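Local coordinates for tRNA-splicing ligase RtcB (Thermus thermophilus, PDB 2EPG), which probably joins RNA ends bearing a 2',3'-cyclic phosphate or 3'-phosphate to 5'-hydroxyl ends, using GTP and manganese ions, at residues A[67-73]-A[403-409]; A[73-77]-A[410-414]; A[82-87]-A[356-360]; A[377-381]-A[393-397]. The contacts are given in a common frame with arbitrary orientation. Residue numbers count along the deposited sequence, not the author numbering.

Contact 1: residues A[67-73]-A[403-409]; sequences VEPALAM and VSFGSSC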
loop_
_atom_site.group_PDB
_atom_site.type_symbol
_atom_site.label_atom_id
_atom_site.label_comp_id
_atom_site.label_asym_id
_atom_site.label_seq_id
_atom_site.Cartn_x
_atom_site.Cartn_y
_atom_site.Cartn_z
ATOM N N VAL A 67 13.153 -15.355 6.937
ATOM C CA VAL A 67 14.266 -14.623 7.535
ATOM C C VAL A 67 13.776 -14.037 8.861
ATOM O O VAL A 67 12.692 -13.448 8.932
ATOM C CB VAL A 67 14.750 -13.486 6.589
ATOM C CG1 VAL A 67 15.916 -12.697 7.224
ATOM C CG2 VAL A 67 15.182 -14.086 5.237
ATOM N N GLU A 68 14.560 -14.221 9.919
ATOM C CA GLU A 68 14.179 -13.710 11.227
ATOM C C GLU A 68 14.215 -12.180 11.264
ATOM O O GLU A 68 15.175 -11.565 10.795
ATOM C CB GLU A 68 15.121 -14.270 12.303
ATOM C CG GLU A 68 14.692 -13.952 13.726
ATOM C CD GLU A 68 15.415 -14.830 14.741
ATOM O OE1 GLU A 68 16.595 -14.547 15.050
ATOM O OE2 GLU A 68 14.807 -15.817 15.211
ATOM N N PRO A 69 13.165 -11.545 11.823
ATOM C CA PRO A 69 11.992 -12.211 12.392
ATOM C C PRO A 69 10.765 -11.989 11.520
ATOM O O PRO A 69 10.761 -11.103 10.667
ATOM C CB PRO A 69 11.822 -11.498 13.718
ATOM C CG PRO A 69 12.055 -10.040 13.289
ATOM C CD PRO A 69 13.267 -10.158 12.322
ATOM N N ALA A 70 9.728 -12.792 11.741
ATOM C CA ALA A 70 8.472 -12.609 11.030
ATOM C C ALA A 70 7.926 -11.393 11.784
ATOM O O ALA A 70 8.070 -11.330 13.008
ATOM C CB ALA A 70 7.549 -13.835 11.224
ATOM N N LEU A 71 7.302 -10.448 11.079
ATOM C CA LEU A 71 6.813 -9.222 11.711
ATOM C C LEU A 71 5.363 -8.850 11.499
ATOM O O LEU A 71 4.726 -9.252 10.524
ATOM C CB LEU A 71 7.642 -8.023 11.237
ATOM C CG LEU A 71 9.114 -7.936 11.612
ATOM C CD1 LEU A 71 9.914 -7.510 10.401
ATOM C CD2 LEU A 71 9.288 -6.953 12.776
ATOM N N ALA A 72 4.868 -8.020 12.409
ATOM C CA ALA A 72 3.501 -7.513 12.349
ATOM C C ALA A 72 3.477 -6.085 12.895
ATOM O O ALA A 72 4.084 -5.804 13.934
ATOM C CB ALA A 72 2.563 -8.389 13.161
HETATM N N MSE A 73 2.777 -5.205 12.182
HETATM C CA MSE A 73 2.617 -3.787 12.537
HETATM C C MSE A 73 1.577 -3.568 13.647
HETATM O O MSE A 73 0.812 -4.478 13.972
HETATM C CB MSE A 73 2.207 -2.990 11.287
HETATM C CG MSE A 73 3.275 -2.964 10.215
HETATM SE SE MSE A 73 4.887 -2.157 10.921
HETATM C CE MSE A 73 6.219 -3.237 10.101
ATOM N N VAL A 403 15.358 -2.917 11.923
ATOM C CA VAL A 403 14.389 -3.771 12.602
ATOM C C VAL A 403 13.105 -4.233 11.947
ATOM O O VAL A 403 12.415 -5.073 12.522
ATOM C CB VAL A 403 13.990 -3.149 13.970
ATOM C CG1 VAL A 403 15.265 -2.698 14.717
ATOM C CG2 VAL A 403 13.025 -1.970 13.771
ATOM N N SER A 404 12.757 -3.721 10.770
ATOM C CA SER A 404 11.499 -4.148 10.154
ATOM C C SER A 404 11.617 -4.358 8.661
ATOM O O SER A 404 10.627 -4.241 7.947
ATOM C CB SER A 404 10.398 -3.108 10.436
ATOM O OG SER A 404 10.690 -1.847 9.851
ATOM N N PHE A 405 12.812 -4.685 8.191
ATOM C CA PHE A 405 13.037 -4.835 6.753
ATOM C C PHE A 405 12.551 -3.546 6.061
ATOM O O PHE A 405 11.858 -3.579 5.040
ATOM C CB PHE A 405 12.285 -6.068 6.227
ATOM C CG PHE A 405 12.775 -7.369 6.824
ATOM C CD1 PHE A 405 12.008 -8.064 7.750
ATOM C CD2 PHE A 405 14.024 -7.871 6.479
ATOM C CE1 PHE A 405 12.485 -9.243 8.323
ATOM C CE2 PHE A 405 14.514 -9.050 7.045
ATOM C CZ PHE A 405 13.737 -9.736 7.973
ATOM N N GLY A 406 12.908 -2.409 6.653
ATOM C CA GLY A 406 12.520 -1.120 6.107
ATOM C C GLY A 406 11.028 -1.037 5.828
ATOM O O GLY A 406 10.628 -0.651 4.730
ATOM N N SER A 407 10.216 -1.391 6.826
ATOM C CA SER A 407 8.765 -1.403 6.699
ATOM C C SER A 407 8.050 -0.564 7.759
ATOM O O SER A 407 8.555 -0.383 8.859
ATOM C CB SER A 407 8.256 -2.837 6.814
ATOM O OG SER A 407 8.846 -3.662 5.826
ATOM N N SER A 408 6.866 -0.065 7.424
ATOM C CA SER A 408 6.096 0.691 8.377
ATOM C C SER A 408 4.617 0.316 8.297
ATOM O O SER A 408 4.254 -0.680 7.674
ATOM C CB SER A 408 6.302 2.192 8.169
ATOM O OG SER A 408 5.869 2.895 9.320
ATOM N N CYS A 409 3.753 1.108 8.916
ATOM C CA CYS A 409 2.335 0.771 8.925
ATOM C C CYS A 409 1.609 1.307 7.704
ATOM O O CYS A 409 2.149 2.112 6.939
ATOM C CB CYS A 409 1.671 1.327 10.185
ATOM S SG CYS A 409 1.456 3.128 10.116
#
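Two bumps reach from the segment 67-73 toward the segment 403-409, Leu71 and Met73, and one large bump, the ring of Phe405, comes back the other way. Phe405 fills the hollow where the chain bends through Val67, Glu68 and Pro69, the last behind a cis peptide bond. The ring enters edge first: Val67 CG1 lies 3.8 Å from Phe405 CZ, Pro69 O 3.5 Å from Phe405 CE1, and Leu71 CD1 3.4 Å from Phe405 CD1, all near the ring plane. Leu71 then fits beside the chain where it has just left the helix 398-403, with its CD1 3.7 Å from Ser404 CA and its CD2 3.7 Å from Val403 O. Met73, a selenomethionine, curls back over the start of the strand 407-408: its CE sits 3.9 Å from Ser407 CB and 4.2 Å from Ser404 CB, while its CG touches Ser408 O at 3.6 Å. The hollow for that methyl is shaped partly by Ser404, whose OG donates to Ser407 O at 2.8 Å and also bonds with Ala400 O. Ser407 OG itself is bound by Arg356. This is buried packing of strand 70-73, an inner strand of the large mixed sheet, and the loop before it, against a helix-to-strand connection that runs on into His410, the predicted GMP-histidine nucleophile of the RtcB ligase fold.

Contact 2: residues A[73-77]-A[410-414]; sequences MPDIH and HGAGR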
loop_
_atom_site.group_PDB
_atom_site.type_symbol
_atom_site.label_atom_id
_atom_site.label_comp_id
_atom_site.label_asym_id
_atom_site.label_seq_id
_atom_site.Cartn_x
_atom_site.Cartn_y
_atom_site.Cartn_z
HETATM N N MSE A 73 2.777 -5.205 12.182
HETATM C CA MSE A 73 2.617 -3.787 12.537
HETATM C C MSE A 73 1.577 -3.568 13.647
HETATM O O MSE A 73 0.812 -4.478 13.972
HETATM C CB MSE A 73 2.207 -2.990 11.287
HETATM C CG MSE A 73 3.275 -2.964 10.215
HETATM SE SE MSE A 73 4.887 -2.157 10.921
HETATM C CE MSE A 73 6.219 -3.237 10.101
ATOM N N PRO A 74 1.519 -2.347 14.223
ATOM C CA PRO A 74 0.566 -2.045 15.296
ATOM C C PRO A 74 -0.904 -2.254 14.957
ATOM O O PRO A 74 -1.711 -2.446 15.856
ATOM C CB PRO A 74 0.877 -0.588 15.646
ATOM C CG PRO A 74 2.312 -0.474 15.360
ATOM C CD PRO A 74 2.419 -1.202 14.018
ATOM N N ASP A 75 -1.263 -2.220 13.679
ATOM C CA ASP A 75 -2.668 -2.424 13.311
ATOM C C ASP A 75 -2.959 -3.839 12.853
ATOM O O ASP A 75 -3.885 -4.056 12.084
ATOM C CB ASP A 75 -3.091 -1.472 12.194
ATOM C CG ASP A 75 -2.204 -1.579 10.968
ATOM O OD1 ASP A 75 -2.557 -0.975 9.932
ATOM O OD2 ASP A 75 -1.148 -2.250 11.040
ATOM N N ILE A 76 -2.170 -4.795 13.329
ATOM C CA ILE A 76 -2.336 -6.193 12.963
ATOM C C ILE A 76 -3.692 -6.757 13.346
ATOM O O ILE A 76 -4.253 -6.406 14.393
ATOM C CB ILE A 76 -1.265 -7.054 13.634
ATOM C CG1 ILE A 76 -1.516 -8.537 13.347
ATOM C CG2 ILE A 76 -1.276 -6.816 15.129
ATOM C CD1 ILE A 76 -0.521 -9.456 14.043
ATOM N N HIS A 77 -4.212 -7.629 12.480
ATOM C CA HIS A 77 -5.485 -8.314 12.712
ATOM C C HIS A 77 -5.674 -9.535 11.817
ATOM O O HIS A 77 -4.911 -9.750 10.869
ATOM C CB HIS A 77 -6.680 -7.361 12.555
ATOM C CG HIS A 77 -6.691 -6.593 11.274
ATOM N ND1 HIS A 77 -7.763 -6.613 10.406
ATOM C CD2 HIS A 77 -5.790 -5.734 10.741
ATOM C CE1 HIS A 77 -7.522 -5.797 9.395
ATOM N NE2 HIS A 77 -6.332 -5.250 9.574
ATOM N N HIS A 410 0.376 0.862 7.521
ATOM C CA HIS A 410 -0.397 1.341 6.390
ATOM C C HIS A 410 -1.706 1.985 6.839
ATOM O O HIS A 410 -2.243 2.838 6.153
ATOM C CB HIS A 410 -0.693 0.189 5.434
ATOM C CG HIS A 410 -1.973 -0.521 5.729
ATOM N ND1 HIS A 410 -3.063 -0.461 4.887
ATOM C CD2 HIS A 410 -2.341 -1.306 6.771
ATOM C CE1 HIS A 410 -4.047 -1.183 5.397
ATOM N NE2 HIS A 410 -3.636 -1.706 6.539
ATOM N N GLY A 411 -2.225 1.571 7.988
ATOM C CA GLY A 411 -3.481 2.133 8.458
ATOM C C GLY A 411 -3.373 2.971 9.715
ATOM O O GLY A 411 -2.394 2.877 10.456
ATOM N N ALA A 412 -4.393 3.790 9.960
ATOM C CA ALA A 412 -4.422 4.664 11.131
ATOM C C ALA A 412 -5.417 4.201 12.199
ATOM O O ALA A 412 -5.289 4.552 13.375
ATOM C CB ALA A 412 -4.752 6.098 10.700
ATOM N N GLY A 413 -6.404 3.408 11.795
ATOM C CA GLY A 413 -7.397 2.950 12.749
ATOM C C GLY A 413 -7.533 1.449 12.891
ATOM O O GLY A 413 -6.548 0.715 12.800
ATOM N N ARG A 414 -8.771 0.998 13.106
ATOM C CA ARG A 414 -9.078 -0.421 13.290
ATOM C C ARG A 414 -10.265 -0.882 12.446
ATOM O O ARG A 414 -10.922 -1.872 12.773
ATOM C CB ARG A 414 -9.368 -0.687 14.767
ATOM C CG ARG A 414 -8.169 -0.457 15.669
ATOM C CD ARG A 414 -7.123 -1.525 15.434
ATOM N NE ARG A 414 -5.998 -1.397 16.349
ATOM C CZ ARG A 414 -5.145 -2.379 16.624
ATOM N NH1 ARG A 414 -4.151 -2.166 17.470
ATOM N NH2 ARG A 414 -5.290 -3.576 16.064
#
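Asp75 swings its carboxylate against the start of the loop 410-414, overlapping both His410 and Gly411: Asp75 OD1 is 3.2 Å from His410 CD2 and accepts a weak hydrogen bond from Gly411 N, also 3.2 Å long. A side chain on Gly411 would be tight here, since an ideal CB would fall 3.0 Å from Asp75 OD1. The acid is presented by a type I beta turn from Met73 to Ile76, closed by Ile76 N to Met73 O at 3.1 Å, where the chain turns the corner between strands 70-73 and 76-77. That corner flanks the predicted guanylate site of RtcB, in which His410 is expected to carry GMP and residues 410-413 to bind it; His410 ND1 is hydrogen-bonded to His339, itself predicted to bind both GMP and a manganese ion. Farther along, Arg414 lays a face of its guanidinium over the turn, with NH2 4.0 Å from Asp75 CA. Its NH1 comes within 2.9 Å of Pro74 O, but at an angle too poor for a hydrogen bond.

Contact 3: residues A[82-87]-A[356-360]; sequences FPIGGV and RKGAT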
loop_
_atom_site.group_PDB
_atom_site.type_symbol
_atom_site.label_atom_id
_atom_site.label_comp_id
_atom_site.label_asym_id
_atom_site.label_seq_id
_atom_site.Cartn_x
_atom_site.Cartn_y
_atom_site.Cartn_z
ATOM N N PHE A 82 -1.694 -15.266 6.367
ATOM C CA PHE A 82 -0.813 -14.289 7.008
ATOM C C PHE A 82 -1.713 -13.255 7.665
ATOM O O PHE A 82 -2.834 -13.016 7.195
ATOM C CB PHE A 82 0.049 -13.550 5.973
ATOM C CG PHE A 82 1.200 -14.354 5.425
ATOM C CD1 PHE A 82 0.993 -15.598 4.846
ATOM C CD2 PHE A 82 2.499 -13.849 5.475
ATOM C CE1 PHE A 82 2.062 -16.325 4.325
ATOM C CE2 PHE A 82 3.575 -14.573 4.955
ATOM C CZ PHE A 82 3.358 -15.804 4.383
ATOM N N PRO A 83 -1.257 -12.631 8.766
ATOM C CA PRO A 83 -2.120 -11.619 9.387
ATOM C C PRO A 83 -2.048 -10.319 8.593
ATOM O O PRO A 83 -1.084 -10.077 7.864
ATOM C CB PRO A 83 -1.519 -11.456 10.781
ATOM C CG PRO A 83 -0.049 -11.699 10.528
ATOM C CD PRO A 83 -0.098 -12.924 9.630
ATOM N N ILE A 84 -3.082 -9.494 8.698
ATOM C CA ILE A 84 -3.064 -8.210 8.021
ATOM C C ILE A 84 -2.157 -7.368 8.903
ATOM O O ILE A 84 -2.256 -7.421 10.132
ATOM C CB ILE A 84 -4.472 -7.603 7.932
ATOM C CG1 ILE A 84 -5.359 -8.531 7.086
ATOM C CG2 ILE A 84 -4.395 -6.197 7.309
ATOM C CD1 ILE A 84 -6.812 -8.113 6.981
ATOM N N GLY A 85 -1.253 -6.626 8.274
ATOM C CA GLY A 85 -0.292 -5.829 9.009
ATOM C C GLY A 85 1.024 -6.603 9.089
ATOM O O GLY A 85 1.956 -6.192 9.768
ATOM N N GLY A 86 1.113 -7.724 8.382
ATOM C CA GLY A 86 2.325 -8.520 8.440
ATOM C C GLY A 86 3.409 -8.235 7.410
ATOM O O GLY A 86 3.137 -7.784 6.305
ATOM N N VAL A 87 4.651 -8.500 7.802
ATOM C CA VAL A 87 5.821 -8.330 6.956
ATOM C C VAL A 87 6.620 -9.612 7.156
ATOM O O VAL A 87 6.909 -10.003 8.301
ATOM C CB VAL A 87 6.669 -7.108 7.396
ATOM C CG1 VAL A 87 7.989 -7.062 6.621
ATOM C CG2 VAL A 87 5.887 -5.822 7.176
ATOM N N ARG A 356 4.415 -8.117 2.179
ATOM C CA ARG A 356 3.830 -7.064 2.986
ATOM C C ARG A 356 2.356 -7.042 2.678
ATOM O O ARG A 356 1.967 -6.744 1.556
ATOM C CB ARG A 356 4.440 -5.687 2.649
ATOM C CG ARG A 356 5.937 -5.513 2.988
ATOM C CD ARG A 356 6.351 -4.023 2.972
ATOM N NE ARG A 356 7.763 -3.815 3.289
ATOM C CZ ARG A 356 8.752 -3.840 2.395
ATOM N NH1 ARG A 356 10.003 -3.647 2.787
ATOM N NH2 ARG A 356 8.500 -4.059 1.106
ATOM N N LYS A 357 1.541 -7.385 3.665
ATOM C CA LYS A 357 0.094 -7.363 3.497
ATOM C C LYS A 357 -0.395 -6.366 4.517
ATOM O O LYS A 357 -0.270 -6.602 5.723
ATOM C CB LYS A 357 -0.545 -8.724 3.794
ATOM C CG LYS A 357 -2.017 -8.766 3.358
ATOM C CD LYS A 357 -2.888 -9.735 4.151
ATOM C CE LYS A 357 -2.303 -11.118 4.253
ATOM N NZ LYS A 357 -3.280 -12.107 4.780
ATOM N N GLY A 358 -0.949 -5.256 4.045
ATOM C CA GLY A 358 -1.424 -4.232 4.961
ATOM C C GLY A 358 -0.269 -3.613 5.733
ATOM O O GLY A 358 -0.341 -3.416 6.946
ATOM N N ALA A 359 0.816 -3.339 5.025
ATOM C CA ALA A 359 1.996 -2.727 5.618
ATOM C C ALA A 359 2.693 -2.084 4.436
ATOM O O ALA A 359 2.469 -2.474 3.283
ATOM C CB ALA A 359 2.890 -3.775 6.270
ATOM N N THR A 360 3.525 -1.096 4.720
ATOM C CA THR A 360 4.205 -0.353 3.674
ATOM C C THR A 360 5.699 -0.486 3.676
ATOM O O THR A 360 6.298 -0.804 4.696
ATOM C CB THR A 360 3.925 1.165 3.807
ATOM O OG1 THR A 360 4.252 1.589 5.142
ATOM C CG2 THR A 360 2.466 1.480 3.515
#
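A G1 beta bulge joins these segments, with Gly85 and Gly86 both facing Lys357 where strand 86-90 pairs antiparallel with strand 350-357. Gly85 N donates to Lys357 O at 2.7 Å, and Lys357 N returns a bond to Gly86 O at 3.1 Å, so both backbone polar atoms of Lys357 are satisfied. Gly85 is also the third residue of a type II turn from Pro83 to Gly86, with phi at 98°, and the turn's own bond from Gly86 N to Pro83 O is weak at 3.3 Å. Beyond the bulge, Gly358 N is met by Asn340 OD1, Asn340 being a predicted GMP ligand, while the guanidinium of Arg356 is taken up by Ser407, Phe405 O and a salt bridge to Glu345. Val87 CG2 packs on Ala359 CB at 3.7 Å. The buried ammonium of Lys357 finds backbone acceptors, Tyr80 O and Phe82 O, as its aliphatic chain runs past Ile84 with Lys357 CD 4.0 Å from Ile84 CG1; the bond from Lys357 NZ to Phe82 O is just 2.6 Å.

Contact 4: residues A[377-381]-A[393-397]; sequences VGQPV and VLAGT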
loop_
_atom_site.group_PDB
_atom_site.type_symbol
_atom_site.label_atom_id
_atom_site.label_comp_id
_atom_site.label_asym_id
_atom_site.label_seq_id
_atom_site.Cartn_x
_atom_site.Cartn_y
_atom_site.Cartn_z
ATOM N N VAL A 377 15.562 12.991 4.239
ATOM C CA VAL A 377 14.597 12.788 5.314
ATOM C C VAL A 377 13.909 11.433 5.352
ATOM O O VAL A 377 13.280 11.096 6.347
ATOM C CB VAL A 377 13.499 13.879 5.289
ATOM C CG1 VAL A 377 14.133 15.251 5.361
ATOM C CG2 VAL A 377 12.652 13.733 4.030
ATOM N N GLY A 378 14.037 10.657 4.280
ATOM C CA GLY A 378 13.393 9.353 4.236
ATOM C C GLY A 378 12.196 9.297 3.286
ATOM O O GLY A 378 11.646 10.323 2.894
ATOM N N GLN A 379 11.786 8.087 2.930
ATOM C CA GLN A 379 10.668 7.869 2.022
ATOM C C GLN A 379 9.337 8.263 2.649
ATOM O O GLN A 379 9.097 8.008 3.823
ATOM C CB GLN A 379 10.595 6.379 1.660
ATOM C CG GLN A 379 9.450 5.988 0.693
ATOM C CD GLN A 379 9.077 4.540 0.857
ATOM O OE1 GLN A 379 9.852 3.637 0.527
ATOM N NE2 GLN A 379 7.901 4.303 1.405
ATOM N N PRO A 380 8.447 8.893 1.869
ATOM C CA PRO A 380 7.150 9.264 2.443
ATOM C C PRO A 380 6.364 7.963 2.713
ATOM O O PRO A 380 6.490 6.982 1.971
ATOM C CB PRO A 380 6.483 10.085 1.325
ATOM C CG PRO A 380 7.648 10.629 0.525
ATOM C CD PRO A 380 8.632 9.476 0.525
ATOM N N VAL A 381 5.565 7.954 3.775
ATOM C CA VAL A 381 4.741 6.800 4.107
ATOM C C VAL A 381 3.353 7.392 4.218
ATOM O O VAL A 381 3.106 8.267 5.058
ATOM C CB VAL A 381 5.139 6.167 5.456
ATOM C CG1 VAL A 381 4.123 5.080 5.843
ATOM C CG2 VAL A 381 6.532 5.565 5.357
ATOM N N VAL A 393 0.994 11.517 7.026
ATOM C CA VAL A 393 2.146 11.365 6.164
ATOM C C VAL A 393 3.294 11.164 7.161
ATOM O O VAL A 393 3.494 11.996 8.059
ATOM C CB VAL A 393 2.428 12.629 5.327
ATOM C CG1 VAL A 393 3.699 12.422 4.519
ATOM C CG2 VAL A 393 1.233 12.935 4.398
ATOM N N LEU A 394 3.999 10.041 7.034
ATOM C CA LEU A 394 5.128 9.746 7.896
ATOM C C LEU A 394 6.341 9.718 6.982
ATOM O O LEU A 394 6.217 9.942 5.781
ATOM C CB LEU A 394 4.955 8.372 8.563
ATOM C CG LEU A 394 3.575 8.085 9.179
ATOM C CD1 LEU A 394 3.537 6.661 9.750
ATOM C CD2 LEU A 394 3.267 9.096 10.266
ATOM N N ALA A 395 7.514 9.464 7.554
ATOM C CA ALA A 395 8.736 9.346 6.773
ATOM C C ALA A 395 9.439 8.079 7.258
ATOM O O ALA A 395 9.390 7.760 8.449
ATOM C CB ALA A 395 9.635 10.570 6.970
ATOM N N GLY A 396 10.074 7.358 6.334
ATOM C CA GLY A 396 10.781 6.134 6.685
ATOM C C GLY A 396 12.016 6.424 7.521
ATOM O O GLY A 396 12.596 7.498 7.422
ATOM N N THR A 397 12.443 5.466 8.330
ATOM C CA THR A 397 13.589 5.714 9.190
ATOM C C THR A 397 14.707 4.726 9.025
ATOM O O THR A 397 14.535 3.649 8.462
ATOM C CB THR A 397 13.186 5.673 10.664
ATOM O OG1 THR A 397 12.859 4.325 11.017
ATOM C CG2 THR A 397 11.966 6.574 10.900
HETATM O O HOH W 1 12.737 9.841 8.903
#
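Backbone hydrogen bonds do most of the work between 377-381 and 393-397. Val381 and Leu394 form a hydrogen-bonded antiparallel pair, with Val381 N to Leu394 O at 2.9 Å and Leu394 N to Val381 O at 2.8 Å; past the non-hydrogen-bonded pair of Pro380 and Ala395, Gly396 N donates to Gln379 O at 2.8 Å. Each of these acceptors also takes a CA-H...O contact, the shortest from Ala395 CA to Gln379 O at 3.3 Å. The strands are the two arms of the beta hairpin 380-383/391-395, which enters the large sheet through the pairing of 391-395 with strand 474-486; the loop between the arms carries the predicted GMP-binding residues Pro384 to Met387. Where the arms part, one water spans the gap, donating to Val377 O at 2.9 Å and to Gly396 O at 2.8 Å. Apolar contact is led by two side chains on the same face of the sheet, with Val381 CB 3.8 Å from Leu394 CB. Packing against the backbone brings Ala395 CB to 3.7 Å from Val377 O. Gly378 is squeezed in: an ideal CB would lie 2.3 Å from Gly396 O. Among side-chain polar groups, Gln379 NE2 bonds to Pro380 O at 3.1 Å and to Arg361 O, and Thr397, at the N-cap of helix 398-403, caps Ala400 N through its OG1.

Overall arrangement
From the N terminus, the chain opens contact 1 at 67-73, contact 2 at 73-77 and contact 3 at 82-87. Contact 3 closes first, at 356-360, nested inside the loops of contacts 1 and 2. Contact 4 follows in series as a local hairpin, 377-381 with 393-397, and is nested in both as well. Contact 1 then closes at 403-409 and contact 2 at 410-414; these two cross, sharing Met73. Met73 N to Gly85 O, 2.7 Å, joins contact 3 to both. Contact 4 touches contact 1 through Val381 and Cys409. Contacts 3 and 4 pair strands within the large sheet, contact 1 packs strand 70-73 on 403-409, and contact 2 brings the 73-77 corner to the His410 loop.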